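Local coordinates for protein 455aa long hypothetical phospho-sugar mutase (Sulfolobus tokodaii, PDB 2F7L) that interconverts the 6-phosphates and 1-phosphates of glucosamine and galactosamine, a magnesium-dependent step on the way to UDP-N-acetylglucosamine and UDP-N-acetylgalactosamine, at residues Lys55-Glu67 with Phe133-Val145. Sequence-based numbering, arbitrary orientation.
Sequences KIVEGGLLSVGVE and FNTIEWSSLTTEV
I136 covers the C-terminal end of helix 50-63 where a Schellman motif closes it, and a passing loop supplies an N-H to a last-turn carbonyl, S63 O, that the Schellman bonds do not use. G65, at positive phi, is the C-prime residue: its N returns to L62 O, and V66 N to L61 O. S63 O instead accepts I136 N at 3.2 Å in a fairly straight bond (159° at the hydrogen), the backbone link between helix and loop. The I136 side chain then spreads over the turn. From CB, CG1 leaves between the backbone N and the carbonyl carbon (chi1 65°) and lies 3.7 Å from S63 O; its CD1 finishes 3.9 Å from G65 CA. CG2, the separate short branch from CB, sits 3.7 Å from G65 N. Alongside, L141 CD1 reaches L62 O, while V64 CA approaches N134 O in a CA-H...O contact.

The loop leads from helix 118-130 to edge strand 146-147 of the mixed sheet of this alpha/beta/alpha unit, and passes the end of helix 50-63 at the protein surface. Further along, V145 and L62 cross at about a right angle, and V145 also rests on V68 of strand 67-73. There L62 CD1 meets V145 CG1 at 4.2 Å, and L62 CD2 stands 3.9 Å from T143 O.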
loop_
_atom_site.group_PDB
_atom_site.type_symbol
_atom_site.label_atom_id
_atom_site.label_comp_id
_atom_site.label_asym_id
_atom_site.label_seq_id
_atom_site.Cartn_x
_atom_site.Cartn_y
_atom_site.Cartn_z
ATOM N N LYS A 55 14.221 12.591 15.619
ATOM C CA LYS A 55 15.411 12.956 16.360
ATOM C C LYS A 55 16.061 11.699 16.980
ATOM O O LYS A 55 17.286 11.561 17.000
ATOM C CB LYS A 55 15.050 13.963 17.451
ATOM C CG LYS A 55 14.391 15.232 16.932
ATOM C CD LYS A 55 15.397 16.267 16.465
ATOM C CE LYS A 55 15.020 16.778 15.065
ATOM N NZ LYS A 55 13.529 16.950 14.880
ATOM N N ILE A 56 15.240 10.783 17.474
ATOM C CA ILE A 56 15.764 9.573 18.087
ATOM C C ILE A 56 16.488 8.713 17.048
ATOM O O ILE A 56 17.594 8.233 17.300
ATOM C CB ILE A 56 14.629 8.727 18.770
ATOM C CG1 ILE A 56 13.906 9.551 19.856
ATOM C CG2 ILE A 56 15.230 7.464 19.387
ATOM C CD1 ILE A 56 14.768 9.935 21.065
ATOM N N VAL A 57 15.862 8.535 15.887
ATOM C CA VAL A 57 16.439 7.747 14.814
ATOM C C VAL A 57 17.788 8.325 14.377
ATOM O O VAL A 57 18.784 7.593 14.284
ATOM C CB VAL A 57 15.449 7.657 13.576
ATOM C CG1 VAL A 57 16.197 7.173 12.312
ATOM C CG2 VAL A 57 14.277 6.697 13.893
ATOM N N GLU A 58 17.815 9.631 14.109
ATOM C CA GLU A 58 19.034 10.321 13.687
ATOM C C GLU A 58 20.133 10.179 14.731
ATOM O O GLU A 58 21.309 9.908 14.396
ATOM C CB GLU A 58 18.733 11.791 13.418
ATOM C CG GLU A 58 17.865 11.941 12.195
ATOM C CD GLU A 58 17.396 13.358 11.911
ATOM O OE1 GLU A 58 16.748 13.502 10.855
ATOM O OE2 GLU A 58 17.653 14.298 12.711
ATOM N N GLY A 59 19.752 10.361 15.990
ATOM C CA GLY A 59 20.710 10.197 17.063
ATOM C C GLY A 59 21.200 8.755 17.045
ATOM O O GLY A 59 22.392 8.501 17.166
ATOM N N GLY A 60 20.283 7.811 16.863
ATOM C CA GLY A 60 20.658 6.406 16.822
ATOM C C GLY A 60 21.587 6.024 15.680
ATOM O O GLY A 60 22.557 5.274 15.872
ATOM N N LEU A 61 21.309 6.536 14.485
ATOM C CA LEU A 61 22.141 6.224 13.331
ATOM C C LEU A 61 23.561 6.845 13.427
ATOM O O LEU A 61 24.546 6.274 12.936
ATOM C CB LEU A 61 21.418 6.679 12.063
ATOM C CG LEU A 61 20.079 5.976 11.772
ATOM C CD1 LEU A 61 19.246 6.760 10.735
ATOM C CD2 LEU A 61 20.363 4.537 11.302
ATOM N N LEU A 62 23.683 8.014 14.054
ATOM C CA LEU A 62 25.002 8.622 14.193
ATOM C C LEU A 62 25.850 7.727 15.118
ATOM O O LEU A 62 26.990 7.388 14.796
ATOM C CB LEU A 62 24.888 10.059 14.740
ATOM C CG LEU A 62 24.178 11.075 13.821
ATOM C CD1 LEU A 62 23.971 12.381 14.540
ATOM C CD2 LEU A 62 24.973 11.306 12.542
ATOM N N SER A 63 25.284 7.300 16.240
ATOM C CA SER A 63 26.027 6.446 17.172
ATOM C C SER A 63 26.668 5.243 16.479
ATOM O O SER A 63 27.647 4.675 16.970
ATOM C CB SER A 63 25.121 5.962 18.320
ATOM O OG SER A 63 24.117 5.060 17.864
ATOM N N VAL A 64 26.131 4.844 15.340
ATOM C CA VAL A 64 26.726 3.714 14.666
ATOM C C VAL A 64 27.403 4.074 13.339
ATOM O O VAL A 64 27.554 3.223 12.435
ATOM C CB VAL A 64 25.702 2.593 14.492
ATOM C CG1 VAL A 64 25.357 2.039 15.858
ATOM C CG2 VAL A 64 24.445 3.111 13.801
ATOM N N GLY A 65 27.816 5.344 13.236
ATOM C CA GLY A 65 28.533 5.827 12.066
ATOM C C GLY A 65 27.821 5.970 10.738
ATOM O O GLY A 65 28.455 5.928 9.692
ATOM N N VAL A 66 26.512 6.152 10.750
ATOM C CA VAL A 66 25.798 6.306 9.493
ATOM C C VAL A 66 25.839 7.773 9.112
ATOM O O VAL A 66 25.822 8.633 9.983
ATOM C CB VAL A 66 24.332 5.843 9.638
ATOM C CG1 VAL A 66 23.527 6.295 8.450
ATOM C CG2 VAL A 66 24.271 4.312 9.806
ATOM N N GLU A 67 25.929 8.061 7.816
ATOM C CA GLU A 67 25.941 9.451 7.357
ATOM C C GLU A 67 24.458 9.749 7.153
ATOM O O GLU A 67 23.877 9.315 6.162
ATOM C CB GLU A 67 26.703 9.593 6.025
ATOM C CG GLU A 67 27.213 11.033 5.772
ATOM C CD GLU A 67 27.336 11.417 4.286
ATOM O OE1 GLU A 67 27.458 12.628 3.998
ATOM O OE2 GLU A 67 27.318 10.524 3.407
ATOM N N PHE A 133 26.226 -3.839 17.968
ATOM C CA PHE A 133 26.147 -2.587 17.246
ATOM C C PHE A 133 27.462 -1.955 16.816
ATOM O O PHE A 133 28.375 -1.821 17.610
ATOM C CB PHE A 133 25.388 -1.571 18.096
ATOM C CG PHE A 133 24.022 -2.016 18.499
ATOM C CD1 PHE A 133 23.178 -2.649 17.584
ATOM C CD2 PHE A 133 23.544 -1.739 19.778
ATOM C CE1 PHE A 133 21.879 -2.993 17.936
ATOM C CE2 PHE A 133 22.255 -2.077 20.143
ATOM C CZ PHE A 133 21.415 -2.704 19.222
ATOM N N ASN A 134 27.559 -1.532 15.564
ATOM C CA ASN A 134 28.784 -0.874 15.144
ATOM C C ASN A 134 28.903 0.465 15.831
ATOM O O ASN A 134 28.923 1.495 15.162
ATOM C CB ASN A 134 28.806 -0.642 13.643
ATOM C CG ASN A 134 28.922 -1.918 12.883
ATOM O OD1 ASN A 134 29.473 -2.895 13.400
ATOM N ND2 ASN A 134 28.426 -1.931 11.643
ATOM N N THR A 135 28.963 0.464 17.160
ATOM C CA THR A 135 29.109 1.712 17.899
ATOM C C THR A 135 30.502 2.195 17.550
ATOM O O THR A 135 31.462 1.428 17.585
ATOM C CB THR A 135 28.970 1.487 19.413
ATOM O OG1 THR A 135 27.628 1.102 19.709
ATOM C CG2 THR A 135 29.257 2.750 20.175
ATOM N N ILE A 136 30.608 3.466 17.193
ATOM C CA ILE A 136 31.891 4.007 16.786
ATOM C C ILE A 136 32.607 4.827 17.854
ATOM O O ILE A 136 31.991 5.300 18.820
ATOM C CB ILE A 136 31.719 4.873 15.513
ATOM C CG1 ILE A 136 30.843 6.099 15.834
ATOM C CG2 ILE A 136 31.070 4.036 14.410
ATOM C CD1 ILE A 136 30.956 7.235 14.845
ATOM N N GLU A 137 33.921 4.981 17.663
ATOM C CA GLU A 137 34.772 5.765 18.568
ATOM C C GLU A 137 34.393 7.230 18.584
ATOM O O GLU A 137 33.884 7.773 17.606
ATOM C CB GLU A 137 36.225 5.681 18.146
ATOM C CG GLU A 137 36.896 4.373 18.446
ATOM C CD GLU A 137 36.907 4.066 19.932
ATOM O OE1 GLU A 137 35.958 3.386 20.402
ATOM O OE2 GLU A 137 37.852 4.525 20.628
ATOM N N TRP A 138 34.686 7.872 19.700
ATOM C CA TRP A 138 34.375 9.286 19.894
ATOM C C TRP A 138 34.999 10.157 18.796
ATOM O O TRP A 138 34.393 11.111 18.308
ATOM C CB TRP A 138 34.912 9.734 21.256
ATOM C CG TRP A 138 36.398 9.638 21.316
ATOM C CD1 TRP A 138 37.137 8.520 21.570
ATOM C CD2 TRP A 138 37.334 10.676 21.022
ATOM N NE1 TRP A 138 38.469 8.794 21.453
ATOM C CE2 TRP A 138 38.626 10.109 21.114
ATOM C CE3 TRP A 138 37.209 12.030 20.687
ATOM C CZ2 TRP A 138 39.788 10.850 20.884
ATOM C CZ3 TRP A 138 38.370 12.768 20.460
ATOM C CH2 TRP A 138 39.639 12.175 20.560
ATOM N N SER A 139 36.221 9.805 18.422
ATOM C CA SER A 139 36.958 10.546 17.427
ATOM C C SER A 139 36.393 10.422 16.020
ATOM O O SER A 139 36.765 11.199 15.136
ATOM C CB SER A 139 38.423 10.130 17.456
ATOM O OG SER A 139 38.542 8.728 17.453
ATOM N N SER A 140 35.519 9.455 15.777
ATOM C CA SER A 140 34.949 9.399 14.434
ATOM C C SER A 140 33.473 9.795 14.505
ATOM O O SER A 140 32.741 9.771 13.516
ATOM C CB SER A 140 35.171 8.016 13.755
ATOM O OG SER A 140 34.667 6.911 14.474
ATOM N N LEU A 141 33.055 10.207 15.691
ATOM C CA LEU A 141 31.689 10.622 15.933
ATOM C C LEU A 141 31.648 12.141 15.712
ATOM O O LEU A 141 31.338 12.899 16.619
ATOM C CB LEU A 141 31.341 10.264 17.369
ATOM C CG LEU A 141 29.922 9.963 17.815
ATOM C CD1 LEU A 141 29.251 8.956 16.903
ATOM C CD2 LEU A 141 30.000 9.427 19.227
ATOM N N THR A 142 31.949 12.583 14.492
ATOM C CA THR A 142 31.984 14.017 14.194
ATOM C C THR A 142 31.096 14.466 13.026
ATOM O O THR A 142 31.447 15.388 12.313
ATOM C CB THR A 142 33.450 14.459 13.899
ATOM O OG1 THR A 142 34.024 13.643 12.868
ATOM C CG2 THR A 142 34.293 14.291 15.120
ATOM N N THR A 143 29.936 13.851 12.834
ATOM C CA THR A 143 29.092 14.234 11.712
ATOM C C THR A 143 27.765 14.874 12.043
ATOM O O THR A 143 27.108 14.493 12.998
ATOM C CB THR A 143 28.795 13.032 10.833
ATOM O OG1 THR A 143 30.019 12.532 10.291
ATOM C CG2 THR A 143 27.867 13.424 9.705
ATOM N N GLU A 144 27.373 15.845 11.227
ATOM C CA GLU A 144 26.101 16.531 11.394
ATOM C C GLU A 144 25.157 15.893 10.414
ATOM O O GLU A 144 25.585 15.425 9.362
ATOM C CB GLU A 144 26.224 18.021 11.069
ATOM C CG GLU A 144 26.821 18.817 12.224
ATOM C CD GLU A 144 27.061 20.308 11.921
ATOM O OE1 GLU A 144 27.787 20.951 12.726
ATOM O OE2 GLU A 144 26.531 20.831 10.906
ATOM N N VAL A 145 23.874 15.844 10.751
ATOM C CA VAL A 145 22.933 15.274 9.801
ATOM C C VAL A 145 22.720 16.353 8.740
ATOM O O VAL A 145 22.593 17.530 9.050
ATOM C CB VAL A 145 21.573 14.849 10.468
ATOM C CG1 VAL A 145 21.737 14.767 11.958
ATOM C CG2 VAL A 145 20.453 15.779 10.077
#